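Local coordinates for protein glucoamylase (PDB 1LF6) that hydrolyses terminal alpha-1,4-linked glucose units one after another from the non-reducing ends of glucan chains, releasing beta-D-glucose, at residues A459-A462 and E463-D467; W573-Y576 and N577-Y581. One frame throughout, in Å; residues are numbered along the deposited sequence.

How the interactions relate
Both contacts are local, each within nine consecutive residues, and both fall in the glycosyl hydrolase family 15 part of the chain, the (alpha/alpha) barrel of helical hairpins. Coming from the N terminus, interaction 1 is met first: residues 459-467 end helix 445-464 and turn the chain into helix 468-489, beside helix 414-428. Interaction 2 follows at 573-581, in the loop between strand 570-573 and helix 600-612, where it closes a beta turn near the two probable catalytic glutamates. The two neither nest nor cross; interactions 1 and 2 stand in series, with their centres about 40 Å apart and their nearest atoms about 28 Å apart.

Interaction 1: residues A459-A462 and E463-D467; sequences AYIA and EQNKD
Ile461 O is shared by two donors of Asn465, its backbone N and its side-chain ND2. The side-chain bond is the shorter, ND2 of Asn465 to Ile461 O at 2.7 Å, and nearly straight (166° at the hydrogen). ND2 and N of Asn465 reach this oxygen from opposite faces of its carbonyl plane; the oxygen itself lies nearly in the plane of the Asn465 amide. CG of Asn465 stands beside its own backbone N, anti to the carbonyl carbon (chi1 -74°), which sets the amide alongside the Ile461 side chain, with Asn465 ND2 3.5 Å from Ile461 CG2. ND2 also bonds to Tyr411 O, which ties the helix end to the neighbouring loop.

Among the backbone bonds, Glu463 N to Ala459 O and Gln464 N to Tyr460 O continue the helical i to i+4 pattern. The helix then closes in a Schellman motif: Asp467 N donates to Ala462 O at 2.8 Å, Lys466 N donates to Glu463 O at 2.8 Å, and Lys466, at positive phi, is the C' residue with which the helix ends. Asp467 follows as N-cap of helix 468-489; its OD2 is hydrogen-bonded outside the turn, with Tyr414 OH and Ser470 OG as partners.

A water links Tyr460 and Gln464. It donates to Tyr460 O at 2.8 Å and to Gln464 OE1, and sits over the centre of one face of the Tyr460 ring. The bend at chi2 turns the Gln464 amide back toward this tyrosine, ring and amide planes being 44° apart, with Gln464 OE1 3.3 Å from Tyr460 CZ.

Nonpolar contacts lie on the buried side, where Ala462 CB approaches Asp467 CB at 4.2 Å and the Ala462 side chain touches Tyr414 and Ala471 of the adjoining helices.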
loop_
_atom_site.group_PDB
_atom_site.type_symbol
_atom_site.label_atom_id
_atom_site.label_comp_id
_atom_site.label_asym_id
_atom_site.label_seq_id
_atom_site.Cartn_x
_atom_site.Cartn_y
_atom_site.Cartn_z
ATOM N N ALA A 459 22.489 -13.863 -18.791
ATOM C CA ALA A 459 23.660 -14.241 -19.571
ATOM C C ALA A 459 24.899 -13.568 -18.989
ATOM O O ALA A 459 25.967 -14.177 -18.914
ATOM C CB ALA A 459 23.474 -13.829 -21.023
ATOM N N TYR A 460 24.748 -12.314 -18.580
ATOM C CA TYR A 460 25.849 -11.552 -17.994
ATOM C C TYR A 460 26.317 -12.224 -16.709
ATOM O O TYR A 460 27.511 -12.425 -16.500
ATOM C CB TYR A 460 25.393 -10.131 -17.665
ATOM C CG TYR A 460 26.475 -9.263 -17.055
ATOM C CD1 TYR A 460 27.319 -8.500 -17.861
ATOM C CD2 TYR A 460 26.652 -9.201 -15.670
ATOM C CE1 TYR A 460 28.312 -7.695 -17.307
ATOM C CE2 TYR A 460 27.643 -8.398 -15.105
ATOM C CZ TYR A 460 28.469 -7.647 -15.929
ATOM O OH TYR A 460 29.447 -6.847 -15.379
ATOM N N ILE A 461 25.362 -12.560 -15.848
ATOM C CA ILE A 461 25.671 -13.206 -14.578
ATOM C C ILE A 461 26.254 -14.599 -14.794
ATOM O O ILE A 461 27.133 -15.030 -14.047
ATOM C CB ILE A 461 24.419 -13.309 -13.685
ATOM C CG1 ILE A 461 23.913 -11.906 -13.338
ATOM C CG2 ILE A 461 24.747 -14.088 -12.418
ATOM C CD1 ILE A 461 22.624 -11.898 -12.537
ATOM N N ALA A 462 25.766 -15.303 -15.812
ATOM C CA ALA A 462 26.275 -16.637 -16.110
ATOM C C ALA A 462 27.755 -16.532 -16.465
ATOM O O ALA A 462 28.556 -17.368 -16.054
ATOM C CB ALA A 462 25.508 -17.254 -17.261
ATOM N N GLU A 463 28.108 -15.500 -17.228
ATOM C CA GLU A 463 29.494 -15.282 -17.626
ATOM C C GLU A 463 30.376 -14.990 -16.417
ATOM O O GLU A 463 31.518 -15.450 -16.349
ATOM C CB GLU A 463 29.591 -14.130 -18.630
ATOM C CG GLU A 463 29.080 -14.487 -20.015
ATOM C CD GLU A 463 29.230 -13.352 -21.011
ATOM O OE1 GLU A 463 28.827 -13.530 -22.183
ATOM O OE2 GLU A 463 29.751 -12.283 -20.623
ATOM N N GLN A 464 29.845 -14.228 -15.463
ATOM C CA GLN A 464 30.587 -13.892 -14.252
ATOM C C GLN A 464 30.900 -15.172 -13.493
ATOM O O GLN A 464 31.912 -15.268 -12.802
ATOM C CB GLN A 464 29.767 -12.955 -13.359
ATOM C CG GLN A 464 29.484 -11.607 -13.991
ATOM C CD GLN A 464 30.739 -10.783 -14.194
ATOM O OE1 GLN A 464 30.769 -9.864 -15.015
ATOM N NE2 GLN A 464 31.782 -11.098 -13.436
ATOM N N ASN A 465 30.017 -16.156 -13.631
ATOM C CA ASN A 465 30.180 -17.444 -12.969
ATOM C C ASN A 465 30.875 -18.441 -13.892
ATOM O O ASN A 465 30.970 -19.632 -13.591
ATOM C CB ASN A 465 28.809 -17.970 -12.543
ATOM C CG ASN A 465 28.253 -17.226 -11.344
ATOM O OD1 ASN A 465 28.497 -17.606 -10.198
ATOM N ND2 ASN A 465 27.517 -16.150 -11.600
ATOM N N LYS A 466 31.355 -17.933 -15.022
ATOM C CA LYS A 466 32.057 -18.738 -16.015
ATOM C C LYS A 466 31.228 -19.870 -16.620
ATOM O O LYS A 466 31.772 -20.879 -17.062
ATOM C CB LYS A 466 33.353 -19.292 -15.411
ATOM C CG LYS A 466 34.347 -18.207 -15.014
ATOM C CD LYS A 466 35.616 -18.797 -14.416
ATOM C CE LYS A 466 36.624 -17.709 -14.064
ATOM N NZ LYS A 466 37.861 -18.279 -13.456
ATOM N N ASP A 467 29.909 -19.698 -16.638
ATOM C CA ASP A 467 29.013 -20.690 -17.224
ATOM C C ASP A 467 28.721 -20.193 -18.637
ATOM O O ASP A 467 27.596 -19.805 -18.962
ATOM C CB ASP A 467 27.712 -20.783 -16.425
ATOM C CG ASP A 467 26.777 -21.845 -16.961
ATOM O OD1 ASP A 467 27.023 -22.341 -18.078
ATOM O OD2 ASP A 467 25.792 -22.179 -16.271
HETATM O O HOH W 1 29.769 -10.920 -17.108
#

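Interaction 2: residues W573-Y576 and N577-Y581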
loop_
_atom_site.group_PDB
_atom_site.type_symbol
_atom_site.label_atom_id
_atom_site.label_comp_id
_atom_site.label_asym_id
_atom_site.label_seq_id
_atom_site.Cartn_x
_atom_site.Cartn_y
_atom_site.Cartn_z
ATOM N N TRP A 573 -2.930 8.579 -17.426
ATOM C CA TRP A 573 -3.452 7.643 -18.407
ATOM C C TRP A 573 -4.188 6.470 -17.767
ATOM O O TRP A 573 -3.952 6.151 -16.602
ATOM C CB TRP A 573 -2.299 7.071 -19.238
ATOM C CG TRP A 573 -1.638 8.047 -20.152
ATOM C CD1 TRP A 573 -1.776 8.112 -21.506
ATOM C CD2 TRP A 573 -0.766 9.131 -19.785
ATOM N NE1 TRP A 573 -1.052 9.165 -22.010
ATOM C CE2 TRP A 573 -0.424 9.809 -20.976
ATOM C CE3 TRP A 573 -0.246 9.597 -18.565
ATOM C CZ2 TRP A 573 0.417 10.930 -20.989
ATOM C CZ3 TRP A 573 0.589 10.711 -18.575
ATOM C CH2 TRP A 573 0.912 11.363 -19.783
ATOM N N TYR A 574 -5.085 5.842 -18.532
ATOM C CA TYR A 574 -5.797 4.639 -18.078
ATOM C C TYR A 574 -4.810 3.517 -18.403
ATOM O O TYR A 574 -3.901 3.712 -19.213
ATOM C CB TYR A 574 -7.062 4.385 -18.905
ATOM C CG TYR A 574 -8.169 5.398 -18.742
ATOM C CD1 TYR A 574 -9.050 5.327 -17.668
ATOM C CD2 TYR A 574 -8.348 6.420 -19.679
ATOM C CE1 TYR A 574 -10.086 6.244 -17.528
ATOM C CE2 TYR A 574 -9.380 7.346 -19.547
ATOM C CZ TYR A 574 -10.245 7.250 -18.470
ATOM O OH TYR A 574 -11.276 8.153 -18.341
ATOM N N ARG A 575 -4.999 2.349 -17.801
ATOM C CA ARG A 575 -4.123 1.202 -18.061
ATOM C C ARG A 575 -4.316 0.697 -19.494
ATOM O O ARG A 575 -3.385 0.182 -20.107
ATOM C CB ARG A 575 -4.440 0.057 -17.101
ATOM C CG ARG A 575 -4.470 0.443 -15.640
ATOM C CD ARG A 575 -5.361 -0.539 -14.880
ATOM N NE ARG A 575 -4.667 -1.713 -14.408
ATOM C CZ ARG A 575 -5.264 -2.858 -14.087
ATOM N NH1 ARG A 575 -4.542 -3.880 -13.651
ATOM N NH2 ARG A 575 -6.571 -2.996 -14.233
ATOM N N TYR A 576 -5.540 0.827 -20.004
ATOM C CA TYR A 576 -5.893 0.403 -21.368
ATOM C C TYR A 576 -7.365 0.723 -21.604
ATOM O O TYR A 576 -8.110 0.927 -20.648
ATOM C CB TYR A 576 -5.643 -1.101 -21.557
ATOM C CG TYR A 576 -6.358 -1.988 -20.558
ATOM C CD1 TYR A 576 -7.700 -2.341 -20.735
ATOM C CD2 TYR A 576 -5.700 -2.459 -19.421
ATOM C CE1 TYR A 576 -8.366 -3.135 -19.807
ATOM C CE2 TYR A 576 -6.362 -3.256 -18.483
ATOM C CZ TYR A 576 -7.692 -3.588 -18.685
ATOM O OH TYR A 576 -8.346 -4.364 -17.755
ATOM N N ASN A 577 -7.789 0.770 -22.865
ATOM C CA ASN A 577 -9.186 1.085 -23.164
ATOM C C ASN A 577 -10.128 0.026 -22.612
ATOM O O ASN A 577 -9.839 -1.168 -22.683
ATOM C CB ASN A 577 -9.430 1.189 -24.679
ATOM C CG ASN A 577 -8.158 1.315 -25.476
ATOM O OD1 ASN A 577 -7.288 0.446 -25.422
ATOM N ND2 ASN A 577 -8.042 2.405 -26.234
ATOM N N HIS A 578 -11.252 0.483 -22.067
ATOM C CA HIS A 578 -12.290 -0.385 -21.518
ATOM C C HIS A 578 -11.935 -1.065 -20.204
ATOM O O HIS A 578 -12.572 -2.041 -19.807
ATOM C CB HIS A 578 -12.692 -1.429 -22.563
ATOM C CG HIS A 578 -13.035 -0.834 -23.893
ATOM N ND1 HIS A 578 -14.079 0.048 -24.064
ATOM C CD2 HIS A 578 -12.446 -0.958 -25.107
ATOM C CE1 HIS A 578 -14.119 0.445 -25.324
ATOM N NE2 HIS A 578 -13.138 -0.151 -25.978
ATOM N N ASP A 579 -10.919 -0.544 -19.527
ATOM C CA ASP A 579 -10.504 -1.093 -18.242
ATOM C C ASP A 579 -11.696 -0.936 -17.301
ATOM O O ASP A 579 -12.313 0.129 -17.243
ATOM C CB ASP A 579 -9.291 -0.316 -17.715
ATOM C CG ASP A 579 -8.796 -0.825 -16.368
ATOM O OD1 ASP A 579 -9.306 -1.852 -15.873
ATOM O OD2 ASP A 579 -7.877 -0.188 -15.808
ATOM N N GLY A 580 -12.036 -1.996 -16.574
ATOM C CA GLY A 580 -13.167 -1.909 -15.669
ATOM C C GLY A 580 -12.802 -1.956 -14.198
ATOM O O GLY A 580 -13.682 -1.905 -13.346
ATOM N N TYR A 581 -11.509 -2.040 -13.895
ATOM C CA TYR A 581 -11.049 -2.114 -12.512
ATOM C C TYR A 581 -11.102 -0.770 -11.771
ATOM O O TYR A 581 -10.080 -0.107 -11.595
ATOM C CB TYR A 581 -9.622 -2.680 -12.472
ATOM C CG TYR A 581 -9.110 -2.986 -11.077
ATOM C CD1 TYR A 581 -8.000 -2.319 -10.560
ATOM C CD2 TYR A 581 -9.727 -3.950 -10.281
ATOM C CE1 TYR A 581 -7.515 -2.607 -9.283
ATOM C CE2 TYR A 581 -9.251 -4.247 -9.002
ATOM C CZ TYR A 581 -8.143 -3.567 -8.512
ATOM O OH TYR A 581 -7.671 -3.853 -7.249
HETATM O O HOH W 2 -7.552 2.487 -16.208
HETATM O O HOH W 3 -10.595 -4.612 -16.639
#
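Asp579 OD1 is gripped by two donors, the backbone N of Tyr581 and the guanidinium of Arg575. The first bond is short and straight, Tyr581 N to Asp579 OD1 at 3.0 Å and 169°; since the donor lies two residues on, it forms an Asx turn, and it meets the oxygen from above the carboxylate plane. The second is a salt bridge with a weak hydrogen bond, Arg575 NH2 to Asp579 OD1 at 3.4 Å, the oxygen lying at the edge of the guanidinium, near its plane. The bend at chi3 brings the arginine's end round to the acid, and Arg575 NH2 also passes 3.5 Å from Tyr581 CB.

Tyr576 meets Asp579 with its ring face. Asp579 CB lies 3.9 Å from the Tyr576 ring centroid and 20° off its normal, a CH-pi contact, while the carboxylate is stacked at 27° to the ring. Tyr576 CG falls between the backbone N and carbonyl carbon, which folds the ring over the type II turn from Tyr576 to Asp579; the turn's own bond, Asp579 N to Tyr576 O, is weak at 3.4 Å. A phenylalanine in place of Tyr576 would probably leave the water that lies 2.5 Å from Tyr576 OH, and accepts from Gly580 N, without its partner on the ring.

A second water accepts from Arg575 N, 3.0 Å from that nitrogen. Outside the turn, Arg575 makes a cation-pi contact with Trp437, and Arg504 makes one with Tyr576.

The Tyr576 and Arg575 side chains each lie about 6 Å from the side chain of a probable catalytic residue, Glu435 and Glu438 respectively. The salt bridge, weak as its hydrogen bonds are, probably offsets part of the Arg575 charge, and together with the Asx turn and the ring contact it is likely to steady both side chains beside these glutamates.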